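Local coordinates for protein esterase (Alcaligenes sp., PDB 1QLW) that acts as a carboxylic esterase of the alpha/beta hydrolase fold, at residues S30-L35 with I114-A119; D103-R107 with Q207-Y211; T200-S206 with I223-V229. All coordinates share one frame. Residues are numbered along the deposited sequence.

Interaction 1: residues S30-L35 with I114-A119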
# COMPACT_ATOMS: atom_id res chain seq x y z
N SER A 30 -21.94 -0.54 -11.04
CA SER A 30 -21.70 -1.92 -11.44
C SER A 30 -22.86 -2.80 -11.03
O SER A 30 -23.57 -2.54 -10.06
CB SER A 30 -20.46 -2.43 -10.70
OG SER A 30 -20.26 -3.80 -11.00
N GLU A 31 -23.05 -3.87 -11.79
CA GLU A 31 -24.04 -4.89 -11.52
C GLU A 31 -23.39 -6.16 -10.99
O GLU A 31 -24.13 -7.09 -10.63
CB GLU A 31 -24.82 -5.25 -12.79
CG GLU A 31 -25.44 -4.06 -13.51
CD GLU A 31 -26.17 -3.09 -12.61
OE1 GLU A 31 -26.90 -3.58 -11.74
OE2 GLU A 31 -26.01 -1.86 -12.77
N THR A 32 -22.06 -6.21 -10.89
CA THR A 32 -21.38 -7.45 -10.56
C THR A 32 -20.32 -7.27 -9.47
O THR A 32 -19.25 -7.89 -9.53
CB THR A 32 -20.78 -8.11 -11.81
OG1 THR A 32 -19.90 -7.17 -12.44
CG2 THR A 32 -21.85 -8.50 -12.83
N LEU A 33 -20.64 -6.50 -8.43
CA LEU A 33 -19.68 -6.25 -7.36
C LEU A 33 -19.48 -7.42 -6.43
O LEU A 33 -18.51 -7.44 -5.66
CB LEU A 33 -20.12 -5.04 -6.51
CG LEU A 33 -20.14 -3.70 -7.23
CD1 LEU A 33 -20.66 -2.64 -6.27
CD2 LEU A 33 -18.77 -3.33 -7.78
N SER A 34 -20.38 -8.39 -6.44
CA SER A 34 -20.36 -9.46 -5.46
C SER A 34 -21.03 -10.70 -6.04
O SER A 34 -21.94 -10.59 -6.83
CB SER A 34 -21.07 -8.98 -4.20
OG SER A 34 -21.08 -9.95 -3.19
N LEU A 35 -20.61 -11.83 -5.53
CA LEU A 35 -21.19 -13.13 -5.80
C LEU A 35 -22.00 -13.64 -4.60
O LEU A 35 -22.52 -14.76 -4.68
CB LEU A 35 -20.08 -14.14 -6.10
CG LEU A 35 -18.86 -13.70 -6.91
CD1 LEU A 35 -17.77 -14.75 -6.77
CD2 LEU A 35 -19.27 -13.44 -8.36
N ILE A 114 -13.15 -4.86 -10.01
CA ILE A 114 -13.21 -6.30 -10.22
C ILE A 114 -14.49 -6.75 -10.91
O ILE A 114 -14.73 -7.94 -11.11
CB ILE A 114 -12.97 -7.08 -8.92
CG1 ILE A 114 -13.85 -6.66 -7.75
CG2 ILE A 114 -11.48 -6.95 -8.55
CD1 ILE A 114 -15.34 -6.88 -7.94
N SER A 115 -15.29 -5.80 -11.38
CA SER A 115 -16.60 -6.12 -11.95
C SER A 115 -16.51 -7.10 -13.12
O SER A 115 -17.38 -7.97 -13.22
CB SER A 115 -17.31 -4.86 -12.44
OG SER A 115 -17.62 -4.01 -11.37
N ALA A 116 -15.53 -6.92 -14.01
CA ALA A 116 -15.48 -7.80 -15.17
C ALA A 116 -15.14 -9.23 -14.80
O ALA A 116 -15.59 -10.17 -15.45
CB ALA A 116 -14.51 -7.25 -16.22
N ILE A 117 -14.30 -9.40 -13.77
CA ILE A 117 -13.97 -10.76 -13.33
C ILE A 117 -15.23 -11.43 -12.81
O ILE A 117 -15.55 -12.56 -13.22
CB ILE A 117 -12.85 -10.73 -12.27
CG1 ILE A 117 -11.58 -10.13 -12.86
CG2 ILE A 117 -12.59 -12.14 -11.77
CD1 ILE A 117 -10.58 -9.68 -11.82
N ASN A 118 -15.98 -10.73 -11.96
CA ASN A 118 -17.20 -11.33 -11.43
C ASN A 118 -18.23 -11.57 -12.53
O ASN A 118 -18.96 -12.56 -12.47
CB ASN A 118 -17.79 -10.44 -10.33
CG ASN A 118 -17.11 -10.59 -8.98
OD1 ASN A 118 -17.50 -9.87 -8.04
ND2 ASN A 118 -16.18 -11.49 -8.87
N ALA A 119 -18.31 -10.69 -13.55
CA ALA A 119 -19.26 -10.91 -14.62
C ALA A 119 -19.01 -12.21 -15.33
O ALA A 119 -19.94 -12.94 -15.73
CB ALA A 119 -19.25 -9.76 -15.61
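An ST turn at the end of strand 26-30 meets the first turn of helix 115-121 here, well away from the body of the hydrolase fold. In the ST turn, Ser30 OG accepts from Thr32 N at 3.0 Å. The same hydroxyl donates to Ser115 OG at 2.7 Å, and Ser115 OG is hydrogen-bonded in turn to Asp113. Two residues on, Thr32 OG1 donates to Ser115 O at 2.8 Å, so Ser115 is held by its hydroxyl and its carbonyl. That carbonyl also receives the helical bond from Ala119 N, 2.9 Å away from Ser115 O, so the threonine shares an acceptor already used by the helix.

Van der Waals contacts fill in around these bonds. Thr32 CG2 lies 4.0 Å from Ala119 CB, Leu35 CD2 covers Asn118 CG at 3.6 Å, and Ile114 CD1, on the N-cap residue, rests 3.9 Å from Leu33 O. The second subunit packs over the same patch: its Gly137 touches Leu33, its Asp132 touches Leu35 and its Pro174 touches Ile114. Two short hydroxyl-donated bonds among van der Waals contacts thus tie the loop to the start of the helix at a surface shared with the partner subunit.

Interaction 2: residues D103-R107 with Q207-Y211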
# COMPACT_ATOMS: atom_id res chain seq x y z
N ASP A 103 1.00 5.04 -4.83
CA ASP A 103 0.73 3.80 -5.54
C ASP A 103 -0.04 4.21 -6.80
O ASP A 103 -1.03 4.94 -6.72
CB ASP A 103 -0.09 2.78 -4.76
CG ASP A 103 0.71 2.08 -3.67
OD1 ASP A 103 1.97 2.14 -3.71
OD2 ASP A 103 0.09 1.40 -2.81
N GLN A 104 0.45 3.74 -7.96
CA GLN A 104 -0.23 4.05 -9.20
C GLN A 104 -1.71 3.68 -9.14
O GLN A 104 -2.09 2.74 -8.44
CB GLN A 104 0.35 3.26 -10.36
CG GLN A 104 1.66 3.76 -10.95
CD GLN A 104 2.02 3.02 -12.21
OE1 GLN A 104 1.14 2.76 -13.06
NE2 GLN A 104 3.27 2.64 -12.37
N SER A 105 -2.51 4.38 -9.93
CA SER A 105 -3.89 3.94 -10.12
C SER A 105 -3.89 2.45 -10.46
O SER A 105 -3.08 1.97 -11.26
CB SER A 105 -4.50 4.73 -11.27
OG SER A 105 -4.58 6.11 -10.98
N GLY A 106 -4.80 1.71 -9.84
CA GLY A 106 -4.94 0.29 -10.12
C GLY A 106 -3.79 -0.57 -9.62
O GLY A 106 -3.61 -1.67 -10.16
N ARG A 107 -3.06 -0.11 -8.63
CA ARG A 107 -1.93 -0.84 -8.06
C ARG A 107 -1.93 -0.61 -6.55
O ARG A 107 -2.25 0.47 -6.08
CB ARG A 107 -0.60 -0.36 -8.65
CG ARG A 107 0.60 -1.26 -8.42
CD ARG A 107 0.73 -2.42 -9.40
NE ARG A 107 0.74 -1.96 -10.78
CZ ARG A 107 1.75 -1.33 -11.37
NH1 ARG A 107 2.91 -1.23 -10.73
NH2 ARG A 107 1.58 -0.79 -12.56
N GLN A 207 8.24 1.60 -16.26
CA GLN A 207 6.89 1.78 -16.81
C GLN A 207 6.35 3.19 -16.60
O GLN A 207 5.63 3.71 -17.46
CB GLN A 207 5.98 0.79 -16.08
CG GLN A 207 4.48 0.93 -16.36
CD GLN A 207 3.78 0.03 -15.37
OE1 GLN A 207 3.57 0.42 -14.21
NE2 GLN A 207 3.47 -1.20 -15.76
N SER A 208 6.61 3.80 -15.45
CA SER A 208 6.11 5.15 -15.19
C SER A 208 7.09 6.21 -15.68
O SER A 208 6.80 7.40 -15.52
CB SER A 208 5.80 5.39 -13.72
OG SER A 208 7.02 5.35 -12.99
N GLY A 209 8.19 5.81 -16.30
CA GLY A 209 9.17 6.76 -16.79
C GLY A 209 8.55 7.87 -17.62
O GLY A 209 8.89 9.04 -17.45
N ILE A 210 7.66 7.49 -18.54
CA ILE A 210 7.02 8.46 -19.43
C ILE A 210 5.96 9.30 -18.74
O ILE A 210 5.60 10.38 -19.23
CB ILE A 210 6.41 7.70 -20.63
CG1 ILE A 210 6.07 8.63 -21.78
CG2 ILE A 210 5.19 6.87 -20.24
CD1 ILE A 210 7.24 9.38 -22.38
N TYR A 211 5.40 8.83 -17.61
CA TYR A 211 4.28 9.53 -16.99
C TYR A 211 4.48 11.00 -16.76
O TYR A 211 3.61 11.78 -17.13
CB TYR A 211 3.80 8.87 -15.69
CG TYR A 211 3.21 7.49 -15.75
CD1 TYR A 211 3.03 6.74 -16.90
CD2 TYR A 211 2.75 6.93 -14.55
CE1 TYR A 211 2.48 5.46 -16.84
CE2 TYR A 211 2.19 5.67 -14.48
CZ TYR A 211 2.06 4.93 -15.64
OH TYR A 211 1.53 3.66 -15.64
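Three side-chain hydrogen bonds bridge the turn after strand 99-103 and the segment that follows strand 200-205; the backbones themselves stay apart, the nearest CA atoms, those of Gln104 and Ser208, being 8.8 Å from each other. Gln207 OE1 is the hub. It accepts from Gln104 NE2 at 2.9 Å and from Arg107 NH2, also at 2.9 Å and nearly straight (167°), the oxygen lying at the edge of the guanidinium, close to its plane. The other end of the Gln104 amide is used as well: Tyr211 OH donates to Gln104 OE1 at 2.8 Å.

The charged partners lie just outside the pair. Asp175 makes a salt bridge with Arg107 NH2 and a hydrogen bond with Gln207 NE2, while Arg107 NH1 is bonded to the carbonyls of Gly70 and Leu73.

Each segment also holds a backbone turn. Gln104 and Arg107 are the end residues of a type II beta turn, closed by a weak bond from Arg107 N to Gln104 O (3.0 Å), with Gly106 at positive phi. Tyr211 is the last residue of a type I turn that starts at Ser208, closed by Tyr211 N to Ser208 O at 2.9 Å. Van der Waals contact between the segments is slight, with only 163 Å² buried.

Gln207 directly follows the probable nucleophile position of the fold. A buried, charge-assisted network that uses both ends of two glutamine amides probably helps hold these groups in one orientation beside the likely catalytic centre.

Interaction 3: residues T200-S206 with I223-V229. With SO4 (sulfate ion), chain D.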
# COMPACT_ATOMS: atom_id res chain seq x y z
N THR A 200 6.27 20.55 -7.60
CA THR A 200 6.90 19.33 -7.15
C THR A 200 7.84 18.82 -8.24
O THR A 200 7.64 19.07 -9.44
CB THR A 200 5.84 18.24 -6.81
OG1 THR A 200 6.47 17.05 -6.31
CG2 THR A 200 4.97 17.85 -8.00
N VAL A 201 8.85 18.11 -7.81
CA VAL A 201 9.76 17.41 -8.69
C VAL A 201 9.15 16.01 -8.86
O VAL A 201 9.00 15.29 -7.87
CB VAL A 201 11.16 17.28 -8.12
CG1 VAL A 201 12.06 16.42 -8.98
CG2 VAL A 201 11.76 18.67 -7.89
N LEU A 202 8.84 15.59 -10.08
CA LEU A 202 8.30 14.26 -10.35
C LEU A 202 9.45 13.32 -10.65
O LEU A 202 10.21 13.59 -11.58
CB LEU A 202 7.32 14.29 -11.52
CG LEU A 202 6.08 15.18 -11.35
CD1 LEU A 202 5.23 15.15 -12.61
CD2 LEU A 202 5.25 14.82 -10.15
N LEU A 203 9.55 12.23 -9.91
CA LEU A 203 10.61 11.23 -10.09
C LEU A 203 9.95 9.89 -10.37
O LEU A 203 9.22 9.35 -9.55
CB LEU A 203 11.51 11.19 -8.86
CG LEU A 203 12.79 10.37 -9.02
CD1 LEU A 203 13.85 10.86 -8.05
CD2 LEU A 203 12.51 8.90 -8.87
N SER A 204 10.18 9.38 -11.58
CA SER A 204 9.56 8.15 -12.05
C SER A 204 10.57 7.08 -12.41
O SER A 204 11.78 7.29 -12.39
CB SER A 204 8.63 8.44 -13.21
OG SER A 204 9.40 8.92 -14.30
N HIS A 205 10.06 5.90 -12.77
CA HIS A 205 10.88 4.72 -12.98
C HIS A 205 10.27 3.80 -14.01
O HIS A 205 9.12 3.38 -13.84
CB HIS A 205 11.01 3.95 -11.64
CG HIS A 205 11.93 2.78 -11.65
ND1 HIS A 205 11.65 1.64 -10.90
CD2 HIS A 205 13.12 2.59 -12.28
CE1 HIS A 205 12.68 0.82 -11.13
NE2 HIS A 205 13.58 1.35 -11.93
N SER A 206 11.00 3.42 -15.05
CA SER A 206 10.60 2.31 -15.91
C SER A 206 9.23 2.44 -16.54
O SER A 206 9.09 3.38 -17.33
CB SER A 206 10.79 1.02 -15.10
OG SER A 206 11.01 -0.06 -16.00
N ILE A 223 4.69 21.56 -12.17
CA ILE A 223 5.75 20.59 -12.42
C ILE A 223 7.08 21.33 -12.46
O ILE A 223 7.39 22.04 -13.43
CB ILE A 223 5.52 19.80 -13.72
CG1 ILE A 223 4.15 19.14 -13.63
CG2 ILE A 223 6.64 18.79 -13.94
CD1 ILE A 223 3.73 18.37 -14.84
N THR A 224 7.88 21.18 -11.43
CA THR A 224 9.10 21.98 -11.28
C THR A 224 10.26 21.39 -12.06
O THR A 224 11.04 22.13 -12.65
CB THR A 224 9.43 22.05 -9.77
OG1 THR A 224 8.28 22.51 -9.06
CG2 THR A 224 10.63 22.93 -9.51
N ALA A 225 10.36 20.08 -12.05
CA ALA A 225 11.43 19.36 -12.70
C ALA A 225 11.01 17.90 -12.81
O ALA A 225 10.10 17.47 -12.09
CB ALA A 225 12.74 19.45 -11.92
N ILE A 226 11.65 17.17 -13.71
CA ILE A 226 11.37 15.75 -13.90
C ILE A 226 12.67 14.97 -13.83
O ILE A 226 13.63 15.33 -14.51
CB ILE A 226 10.66 15.49 -15.25
CG1 ILE A 226 9.32 16.21 -15.30
CG2 ILE A 226 10.57 14.01 -15.54
CD1 ILE A 226 8.68 16.23 -16.66
N VAL A 227 12.64 13.89 -13.05
CA VAL A 227 13.71 12.93 -12.98
C VAL A 227 13.13 11.58 -13.40
O VAL A 227 12.13 11.16 -12.81
CB VAL A 227 14.36 12.82 -11.60
CG1 VAL A 227 15.44 11.75 -11.56
CG2 VAL A 227 14.89 14.17 -11.13
N SER A 228 13.71 10.93 -14.40
CA SER A 228 13.17 9.64 -14.86
C SER A 228 14.30 8.62 -14.80
O SER A 228 15.31 8.80 -15.49
CB SER A 228 12.56 9.84 -16.24
OG SER A 228 11.88 8.75 -16.78
N VAL A 229 14.12 7.58 -14.00
CA VAL A 229 15.10 6.51 -13.84
C VAL A 229 14.79 5.37 -14.80
O VAL A 229 13.72 4.75 -14.68
CB VAL A 229 15.10 6.02 -12.38
CG1 VAL A 229 16.11 4.89 -12.25
CG2 VAL A 229 15.41 7.17 -11.45
S SO4 D . 8.51 -0.94 -18.93
O1 SO4 D . 8.81 -2.06 -19.90
O2 SO4 D . 9.85 -0.40 -18.47
O3 SO4 D . 7.74 -1.51 -17.78
O4 SO4 D . 7.80 0.17 -19.63
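Strands 200-205 and 223-229 are the two parallel strands of a beta-alpha-beta unit in the central sheet of the alpha/beta hydrolase fold, joined through helix 211-218. At the start, Thr200 O accepts from Thr224 N at 2.9 Å. The second strand then carries one extra residue: Thr200 pairs with Ile223 but Leu202 with Ile226, and Ala225 N is left buried without a partner. Val201 packs CG1 against Val227 CG2 at 4.2 Å, on the face covered by helix 306-319. Leu202 works in both directions, its N bonding Ala225 O at 3.0 Å and its O receiving Val227 N at 2.9 Å. Leu203 returns to the Val227 face, CG to CB at 3.9 Å, and its CA approaches Val227 O at 3.1 Å in a CA-H...O contact. Ser204 repeats the pattern, with N to Val227 O and O to Val229 N both 2.9 Å. His205 stacks its ring on His298, to whose carbonyl its NE2 is bonded. Ser206 leaves the strand with a positive phi of 57°, consistent with the nucleophile elbow of this fold; its N still reaches Val229 O at 3.1 Å, and Ser206 OG donates to sulfate O2 at 2.7 Å.

How the interactions relate
Interactions 2 and 3 share the region of the probable active site, their centres 12 Å apart. The chain runs from strand 200-205 through the likely nucleophile Ser206 into 207-211, and Gly209 O turns back, 3.1 Å from Ser228 OG in a probable hydrogen bond and 3.2 Å from Ser204 OG in a weak one. A sulfate ion, probably from the crystallisation liquor, may mark the pocket: Ser206 and Arg265 bind it, and its nearest atom lies about 3 Å from the Gln207 side chain. Interaction 1 stands apart beside the second subunit, its centre about 24 Å from that of interaction 2 and 36 Å from that of interaction 3. Segment 103-107 leads on to 114-119.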